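Local coordinates for protein myosin-I heavy chain (Dictyostelium discoideum, PDB 5EJY) that moves on actin filaments as an ATP-driven class VII myosin, acts in early phagocytosis and adhesion, and is represented here by its first MyTH4-FERM tail domain, at residues 5-10 against 142-146; 150-154 against 167-171; 132-136 against 183-187. All coordinates share one frame. Numbering follows the deposited sequence.

Contact 1 of 3, residues 5-10 against 142-146; sequences ILNDEE and LIKYF
One apolar pair, I5-I143, and the packing of L6 on the K144 methylenes bring segment 5-10 against the first turn of helix 143-155. I5 (chi1 m, chi2 t) places CG2 4.1 Å from I143 CG1. L6 (t, p) points toward the helix, its CD1 3.4 Å from K144 CD. The nearest CA atoms are those of L6 and K144, 6.5 Å apart.

The charged pairing is looser. K144 CA-to-CB points sideways. With chi1 m, chi2 -111° (between wells) and chi3 and chi4 t, the chain passes L6 and brings NZ 3.7 Å from E10 OE2, a long salt bridge. No hydrogen bond crosses the contact.

L6 and N7 are extended, then the chain turns. E10 N bonds to N7 O (2.9 Å), and E10 OE1 accepts from N7 N (3.2 Å). F146 N bonds to L142 O (3.0 Å).

An irregular N-terminal segment ahead of helix 16-23 thus docks at the surface of the MyTH4 helical bundle. K151 and Y171 also tie it down, and I5 touches helix 161-180.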
loop_
_atom_site.group_PDB
_atom_site.type_symbol
_atom_site.label_atom_id
_atom_site.label_comp_id
_atom_site.label_asym_id
_atom_site.label_seq_id
_atom_site.Cartn_x
_atom_site.Cartn_y
_atom_site.Cartn_z
ATOM N N ILE A 5 -13.881 -11.649 18.931
ATOM C CA ILE A 5 -14.072 -10.355 19.566
ATOM C C ILE A 5 -14.918 -10.606 20.813
ATOM O O ILE A 5 -14.782 -9.922 21.828
ATOM C CB ILE A 5 -14.805 -9.376 18.625
ATOM C CG1 ILE A 5 -13.966 -9.118 17.368
ATOM C CG2 ILE A 5 -15.084 -8.062 19.333
ATOM C CD1 ILE A 5 -14.799 -8.769 16.148
ATOM N N LEU A 6 -15.777 -11.613 20.709
ATOM C CA LEU A 6 -16.687 -11.990 21.783
ATOM C C LEU A 6 -16.954 -13.487 21.719
ATOM O O LEU A 6 -17.254 -14.021 20.649
ATOM C CB LEU A 6 -18.012 -11.246 21.620
ATOM C CG LEU A 6 -18.915 -11.238 22.849
ATOM C CD1 LEU A 6 -18.190 -10.519 23.969
ATOM C CD2 LEU A 6 -20.221 -10.555 22.537
ATOM N N ASN A 7 -16.852 -14.168 22.856
ATOM C CA ASN A 7 -17.218 -15.586 22.925
ATOM C C ASN A 7 -18.724 -15.815 22.786
ATOM O O ASN A 7 -19.525 -14.965 23.179
ATOM C CB ASN A 7 -16.733 -16.197 24.238
ATOM C CG ASN A 7 -15.231 -16.150 24.379
ATOM O OD1 ASN A 7 -14.496 -16.368 23.412
ATOM N ND2 ASN A 7 -14.762 -15.857 25.587
ATOM N N ASP A 8 -19.114 -16.967 22.242
ATOM C CA ASP A 8 -20.533 -17.285 22.110
ATOM C C ASP A 8 -21.242 -17.143 23.459
ATOM O O ASP A 8 -22.405 -16.752 23.523
ATOM C CB ASP A 8 -20.745 -18.706 21.560
ATOM C CG ASP A 8 -20.552 -18.795 20.046
ATOM O OD1 ASP A 8 -20.655 -17.761 19.348
ATOM O OD2 ASP A 8 -20.310 -19.918 19.550
ATOM N N GLU A 9 -20.527 -17.445 24.537
ATOM C CA GLU A 9 -21.132 -17.502 25.865
ATOM C C GLU A 9 -21.375 -16.117 26.448
ATOM O O GLU A 9 -22.102 -15.968 27.433
ATOM C CB GLU A 9 -20.240 -18.302 26.814
ATOM C CG GLU A 9 -18.859 -17.696 26.985
ATOM C CD GLU A 9 -18.060 -18.370 28.078
ATOM O OE1 GLU A 9 -18.581 -19.331 28.690
ATOM O OE2 GLU A 9 -16.914 -17.934 28.325
ATOM N N GLU A 10 -20.755 -15.108 25.841
ATOM C CA GLU A 10 -20.894 -13.730 26.299
ATOM C C GLU A 10 -21.936 -12.994 25.482
ATOM O O GLU A 10 -22.271 -11.855 25.787
ATOM C CB GLU A 10 -19.582 -12.972 26.154
ATOM C CG GLU A 10 -18.419 -13.458 26.985
ATOM C CD GLU A 10 -17.178 -12.628 26.711
ATOM O OE1 GLU A 10 -16.435 -12.964 25.757
ATOM O OE2 GLU A 10 -16.964 -11.621 27.423
ATOM N N LEU A 142 -18.951 0.240 22.996
ATOM C CA LEU A 142 -20.042 -0.349 22.238
ATOM C C LEU A 142 -19.674 -1.673 21.576
ATOM O O LEU A 142 -20.549 -2.463 21.236
ATOM C CB LEU A 142 -20.544 0.649 21.183
ATOM C CG LEU A 142 -21.599 0.201 20.164
ATOM C CD1 LEU A 142 -22.939 -0.198 20.831
ATOM C CD2 LEU A 142 -21.807 1.319 19.149
ATOM N N ILE A 143 -18.383 -1.927 21.400
ATOM C CA ILE A 143 -17.972 -3.021 20.531
ATOM C C ILE A 143 -18.493 -4.406 20.938
ATOM O O ILE A 143 -18.782 -5.210 20.082
ATOM C CB ILE A 143 -16.453 -3.089 20.340
ATOM C CG1 ILE A 143 -16.105 -4.133 19.273
ATOM C CG2 ILE A 143 -15.751 -3.342 21.668
ATOM C CD1 ILE A 143 -14.708 -3.940 18.682
ATOM N N LYS A 144 -18.591 -4.686 22.233
ATOM C CA LYS A 144 -19.110 -5.988 22.663
ATOM C C LYS A 144 -20.597 -6.151 22.343
ATOM O O LYS A 144 -21.046 -7.232 21.970
ATOM C CB LYS A 144 -18.852 -6.213 24.149
ATOM C CG LYS A 144 -17.385 -6.147 24.526
ATOM C CD LYS A 144 -16.839 -7.505 24.929
ATOM C CE LYS A 144 -15.637 -7.357 25.860
ATOM N NZ LYS A 144 -15.030 -8.672 26.210
ATOM N N TYR A 145 -21.361 -5.073 22.481
ATOM C CA TYR A 145 -22.775 -5.117 22.149
ATOM C C TYR A 145 -22.949 -5.327 20.659
ATOM O O TYR A 145 -23.818 -6.077 20.225
ATOM C CB TYR A 145 -23.472 -3.823 22.573
ATOM C CG TYR A 145 -23.449 -3.597 24.063
ATOM C CD1 TYR A 145 -24.412 -4.185 24.892
ATOM C CD2 TYR A 145 -22.474 -2.810 24.649
ATOM C CE1 TYR A 145 -24.388 -3.974 26.266
ATOM C CE2 TYR A 145 -22.444 -2.602 26.016
ATOM C CZ TYR A 145 -23.405 -3.187 26.816
ATOM O OH TYR A 145 -23.377 -2.978 28.175
ATOM N N PHE A 146 -22.113 -4.663 19.868
ATOM C CA PHE A 146 -22.237 -4.775 18.428
ATOM C C PHE A 146 -21.780 -6.152 17.991
ATOM O O PHE A 146 -22.379 -6.762 17.118
ATOM C CB PHE A 146 -21.445 -3.675 17.683
ATOM C CG PHE A 146 -21.526 -3.815 16.200
ATOM C CD1 PHE A 146 -22.723 -3.600 15.540
ATOM C CD2 PHE A 146 -20.427 -4.226 15.469
ATOM C CE1 PHE A 146 -22.814 -3.768 14.158
ATOM C CE2 PHE A 146 -20.520 -4.404 14.084
ATOM C CZ PHE A 146 -21.706 -4.164 13.436
#

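Contact 2 of 3, residues 150-154 against 167-171; sequences LKTTI and AQASY
I154 lies over A167, with CG1 3.8 Å from A167 CB and CD1 3.7 Å from A167 O. Its rotamer (chi1 m, chi2 t) also carries CD1 to 4.0 Å from Y171 CB, and its CG2 meets Q168 CG at 3.6 Å. The isoleucine thus spans the i, i+1 and i+4 positions of the facing helix.

Both segments are regular helix, 150-154 in helix 143-155 and 167-171 in helix 161-180. Their axes approach to 9.3 Å at a signed crossing angle of -146°, so the helices run roughly antiparallel. The nearest CA pairs are L150 with A167 (5.9 Å) and I154 with Q168 (6.2 Å). The small A167 points toward the partner helix at this close approach, and T153 CG2 also touches A167 CB at 3.9 Å.

One turn before I154, L150 (m, t) points across the gap. Its CD1 reaches the edge of the Y171 ring, 3.8 Å from Y171 CD1, and its CD2 lies 4.2 Å from S170 CB. The Y171 ring (chi1 t) passes L150 and K151, with K151 CG 3.7 Å from Y171 CE1.

This is an antiparallel helix pair of the all-helical MyTH4 domain, with W126 of helix 119-133 touching L150 and T153. No hydrogen bond links the two segments. Apolar packing therefore joins the helices, while the polar ends of K151 and Y171 bond to Q4 of the N-terminal segment, K151 NZ also pairs with D8, and T153 and S170 bond back to Y149 O and S166 O.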
loop_
_atom_site.group_PDB
_atom_site.type_symbol
_atom_site.label_atom_id
_atom_site.label_comp_id
_atom_site.label_asym_id
_atom_site.label_seq_id
_atom_site.Cartn_x
_atom_site.Cartn_y
_atom_site.Cartn_z
ATOM N N LEU A 150 -23.809 -9.024 15.824
ATOM C CA LEU A 150 -23.307 -9.713 14.634
ATOM C C LEU A 150 -23.444 -11.234 14.768
ATOM O O LEU A 150 -23.945 -11.901 13.882
ATOM C CB LEU A 150 -21.825 -9.367 14.400
ATOM C CG LEU A 150 -21.505 -7.954 13.903
ATOM C CD1 LEU A 150 -19.998 -7.771 13.743
ATOM C CD2 LEU A 150 -22.215 -7.705 12.589
ATOM N N LYS A 151 -22.947 -11.773 15.869
ATOM C CA LYS A 151 -22.909 -13.221 16.032
ATOM C C LYS A 151 -24.323 -13.787 16.109
ATOM O O LYS A 151 -24.626 -14.820 15.501
ATOM C CB LYS A 151 -22.090 -13.602 17.265
ATOM C CG LYS A 151 -20.662 -13.115 17.215
ATOM C CD LYS A 151 -19.764 -13.836 18.204
ATOM C CE LYS A 151 -19.348 -15.205 17.676
ATOM N NZ LYS A 151 -18.365 -15.858 18.593
ATOM N N THR A 152 -25.197 -13.104 16.839
ATOM C CA THR A 152 -26.598 -13.522 16.883
ATOM C C THR A 152 -27.167 -13.563 15.474
ATOM O O THR A 152 -27.892 -14.491 15.099
ATOM C CB THR A 152 -27.455 -12.578 17.744
ATOM O OG1 THR A 152 -26.999 -12.628 19.102
ATOM C CG2 THR A 152 -28.922 -12.989 17.688
ATOM N N THR A 153 -26.835 -12.555 14.678
ATOM C CA THR A 153 -27.339 -12.503 13.311
ATOM C C THR A 153 -26.794 -13.664 12.477
ATOM O O THR A 153 -27.520 -14.270 11.682
ATOM C CB THR A 153 -26.963 -11.187 12.635
ATOM O OG1 THR A 153 -27.574 -10.098 13.342
ATOM C CG2 THR A 153 -27.429 -11.183 11.196
ATOM N N ILE A 154 -25.512 -13.966 12.666
ATOM C CA ILE A 154 -24.857 -15.039 11.928
ATOM C C ILE A 154 -25.382 -16.425 12.340
ATOM O O ILE A 154 -25.517 -17.327 11.514
ATOM C CB ILE A 154 -23.332 -15.013 12.150
ATOM C CG1 ILE A 154 -22.711 -13.733 11.553
ATOM C CG2 ILE A 154 -22.692 -16.255 11.535
ATOM C CD1 ILE A 154 -21.320 -13.409 12.110
ATOM N N ALA A 167 -23.041 -10.128 7.314
ATOM C CA ALA A 167 -22.765 -10.170 8.741
ATOM C C ALA A 167 -21.505 -10.968 9.033
ATOM O O ALA A 167 -20.682 -10.557 9.845
ATOM C CB ALA A 167 -23.966 -10.730 9.527
ATOM N N GLN A 168 -21.351 -12.117 8.381
ATOM C CA GLN A 168 -20.134 -12.892 8.574
ATOM C C GLN A 168 -18.890 -12.124 8.103
ATOM O O GLN A 168 -17.868 -12.151 8.767
ATOM C CB GLN A 168 -20.206 -14.232 7.841
ATOM C CG GLN A 168 -21.209 -15.194 8.453
ATOM C CD GLN A 168 -21.060 -16.597 7.891
ATOM O OE1 GLN A 168 -21.386 -16.848 6.728
ATOM N NE2 GLN A 168 -20.539 -17.511 8.706
ATOM N N ALA A 169 -18.984 -11.470 6.955
ATOM C CA ALA A 169 -17.834 -10.717 6.423
ATOM C C ALA A 169 -17.515 -9.493 7.288
ATOM O O ALA A 169 -16.350 -9.076 7.394
ATOM C CB ALA A 169 -18.088 -10.310 4.989
ATOM N N SER A 170 -18.548 -8.926 7.912
ATOM C CA SER A 170 -18.369 -7.783 8.812
ATOM C C SER A 170 -17.647 -8.214 10.068
ATOM O O SER A 170 -16.732 -7.550 10.513
ATOM C CB SER A 170 -19.711 -7.159 9.210
ATOM O OG SER A 170 -20.362 -6.579 8.099
ATOM N N TYR A 171 -18.069 -9.331 10.654
ATOM C CA TYR A 171 -17.410 -9.817 11.857
ATOM C C TYR A 171 -15.948 -10.133 11.577
ATOM O O TYR A 171 -15.063 -9.785 12.359
ATOM C CB TYR A 171 -18.116 -11.080 12.384
ATOM C CG TYR A 171 -17.615 -11.504 13.743
ATOM C CD1 TYR A 171 -18.070 -10.878 14.890
ATOM C CD2 TYR A 171 -16.690 -12.534 13.881
ATOM C CE1 TYR A 171 -17.622 -11.259 16.141
ATOM C CE2 TYR A 171 -16.236 -12.925 15.127
ATOM C CZ TYR A 171 -16.709 -12.284 16.255
ATOM O OH TYR A 171 -16.266 -12.649 17.506
#

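Contact 3 of 3, residues 132-136 against 183-187; sequences TCSTF and RKQVP
Segment 132-136 runs off the C-terminal end of helix 119-133. T135 N and F136 N both bond to T132 O, at 2.9 and 3.1 Å. The chain then extends at F136 (phi/psi -159/153). Segment 183-187 has no regular structure and is mostly extended, with K184 (-117/-12) as the exception. T135 and V186 are the nearest CA pair, 6.4 Å apart.

R183 (p, t, m, with chi4 170°) points toward the helix end. Its NH1 donates to S134 O at 2.9 Å, with the carbonyl near the guanidinium plane. R183 CG lies 3.5 Å from T135 O. That same carbonyl accepts a bond from a water at 2.6 Å, and the water in turn accepts from R183 N at 3.1 Å. P187 packs its CD 3.3 Å from T135 OG1, a hydroxyl bonded to F131 O one turn back. T135 CG2 lies 4.3 Å from Q185 O.

The contact ties the end of one MyTH4 helix to the loop between helices 161-180 and 189-196. R183 also forms salt bridges with E191 and with D266 of helix 264-277, so the loop reaches the FERM part of the chain. The chemistry is that of a buried arginine: carbonyls left open where a helix ends receive its NH1 and a water, and its charge is met by two acidic partners.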
loop_
_atom_site.group_PDB
_atom_site.type_symbol
_atom_site.label_atom_id
_atom_site.label_comp_id
_atom_site.label_asym_id
_atom_site.label_seq_id
_atom_site.Cartn_x
_atom_site.Cartn_y
_atom_site.Cartn_z
ATOM N N THR A 132 -18.858 -0.006 7.041
ATOM C CA THR A 132 -18.419 0.679 8.250
ATOM C C THR A 132 -17.391 -0.165 8.983
ATOM O O THR A 132 -16.355 0.343 9.392
ATOM C CB THR A 132 -19.626 1.021 9.180
ATOM O OG1 THR A 132 -20.575 1.785 8.435
ATOM C CG2 THR A 132 -19.170 1.847 10.396
ATOM N N CYS A 133 -17.680 -1.457 9.139
ATOM C CA CYS A 133 -16.735 -2.379 9.758
ATOM C C CYS A 133 -15.381 -2.405 9.031
ATOM O O CYS A 133 -14.344 -2.660 9.655
ATOM C CB CYS A 133 -17.313 -3.793 9.785
ATOM S SG CYS A 133 -18.660 -3.989 10.996
ATOM N N SER A 134 -15.416 -2.179 7.718
ATOM C CA SER A 134 -14.211 -2.178 6.883
ATOM C C SER A 134 -13.407 -0.881 6.998
ATOM O O SER A 134 -12.336 -0.759 6.392
ATOM C CB SER A 134 -14.594 -2.407 5.416
ATOM O OG SER A 134 -15.327 -3.626 5.262
ATOM N N THR A 135 -13.932 0.081 7.755
ATOM C CA THR A 135 -13.323 1.412 7.859
ATOM C C THR A 135 -12.843 1.775 9.276
ATOM O O THR A 135 -11.730 2.276 9.450
ATOM C CB THR A 135 -14.269 2.519 7.304
ATOM O OG1 THR A 135 -14.806 2.103 6.036
ATOM C CG2 THR A 135 -13.497 3.868 7.127
ATOM N N PHE A 136 -13.688 1.548 10.283
ATOM C CA PHE A 136 -13.318 1.799 11.679
ATOM C C PHE A 136 -14.233 0.978 12.591
ATOM O O PHE A 136 -15.370 0.661 12.219
ATOM C CB PHE A 136 -13.448 3.298 12.048
ATOM C CG PHE A 136 -14.782 3.882 11.699
ATOM C CD1 PHE A 136 -15.887 3.672 12.520
ATOM C CD2 PHE A 136 -14.951 4.593 10.517
ATOM C CE1 PHE A 136 -17.134 4.172 12.178
ATOM C CE2 PHE A 136 -16.195 5.105 10.167
ATOM C CZ PHE A 136 -17.291 4.888 11.002
ATOM N N ARG A 183 -6.782 1.669 9.770
ATOM C CA ARG A 183 -6.458 2.216 8.458
ATOM C C ARG A 183 -6.495 3.738 8.484
ATOM O O ARG A 183 -6.897 4.364 9.481
ATOM C CB ARG A 183 -7.428 1.688 7.394
ATOM C CG ARG A 183 -8.836 2.252 7.494
ATOM C CD ARG A 183 -9.756 1.557 6.489
ATOM N NE ARG A 183 -9.281 1.764 5.121
ATOM C CZ ARG A 183 -9.763 1.134 4.055
ATOM N NH1 ARG A 183 -10.721 0.212 4.199
ATOM N NH2 ARG A 183 -9.270 1.412 2.843
ATOM N N LYS A 184 -6.106 4.339 7.370
ATOM C CA LYS A 184 -5.926 5.779 7.328
ATOM C C LYS A 184 -6.860 6.485 6.368
ATOM O O LYS A 184 -6.951 7.712 6.391
ATOM C CB LYS A 184 -4.479 6.100 6.942
ATOM C CG LYS A 184 -3.459 5.509 7.903
ATOM C CD LYS A 184 -2.054 5.951 7.553
ATOM C CE LYS A 184 -1.040 5.388 8.540
ATOM N NZ LYS A 184 0.327 5.883 8.204
ATOM N N GLN A 185 -7.546 5.729 5.512
ATOM C CA GLN A 185 -8.363 6.356 4.487
ATOM C C GLN A 185 -9.740 5.709 4.392
ATOM O O GLN A 185 -9.921 4.555 4.777
ATOM C CB GLN A 185 -7.666 6.275 3.113
ATOM C CG GLN A 185 -6.194 6.737 3.098
ATOM C CD GLN A 185 -6.012 8.191 3.567
ATOM O OE1 GLN A 185 -6.913 9.017 3.424
ATOM N NE2 GLN A 185 -4.834 8.504 4.122
ATOM N N VAL A 186 -10.692 6.461 3.854
ATOM C CA VAL A 186 -12.000 5.941 3.495
ATOM C C VAL A 186 -11.891 5.095 2.216
ATOM O O VAL A 186 -11.204 5.486 1.267
ATOM C CB VAL A 186 -12.985 7.111 3.262
ATOM C CG1 VAL A 186 -14.289 6.624 2.623
ATOM C CG2 VAL A 186 -13.243 7.855 4.584
ATOM N N PRO A 187 -12.555 3.931 2.193
ATOM C CA PRO A 187 -12.545 3.071 1.001
ATOM C C PRO A 187 -12.845 3.810 -0.308
ATOM O O PRO A 187 -13.754 4.648 -0.364
ATOM C CB PRO A 187 -13.668 2.074 1.298
ATOM C CG PRO A 187 -13.615 1.921 2.763
ATOM C CD PRO A 187 -13.231 3.269 3.332
HETATM O O HOH W 1 -9.611 2.179 11.022
#

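Contact 2 is buried apolar helix packing, contact 1 a surface contact and contact 3 a buried polar one. Contacts 1 and 2 share helix 143-155 and meet directly: Y171 OH lies 3.0 Å from I5 N, and K151 NZ lies 3.0 Å from L6 O, both probable hydrogen bonds. The N-terminal segment therefore rests on both helices of contact 2. Contact 3 is farther off, its centre about 21 Å from that of contact 1 and about 18 Å from that of contact 2. The segments still touch: C133 SG, in 132-136, packs 3.6 Å from F146 CE2 and 3.8 Å from S170 CB. Contact 3 lies nearest the chain's centre, beside the FERM part.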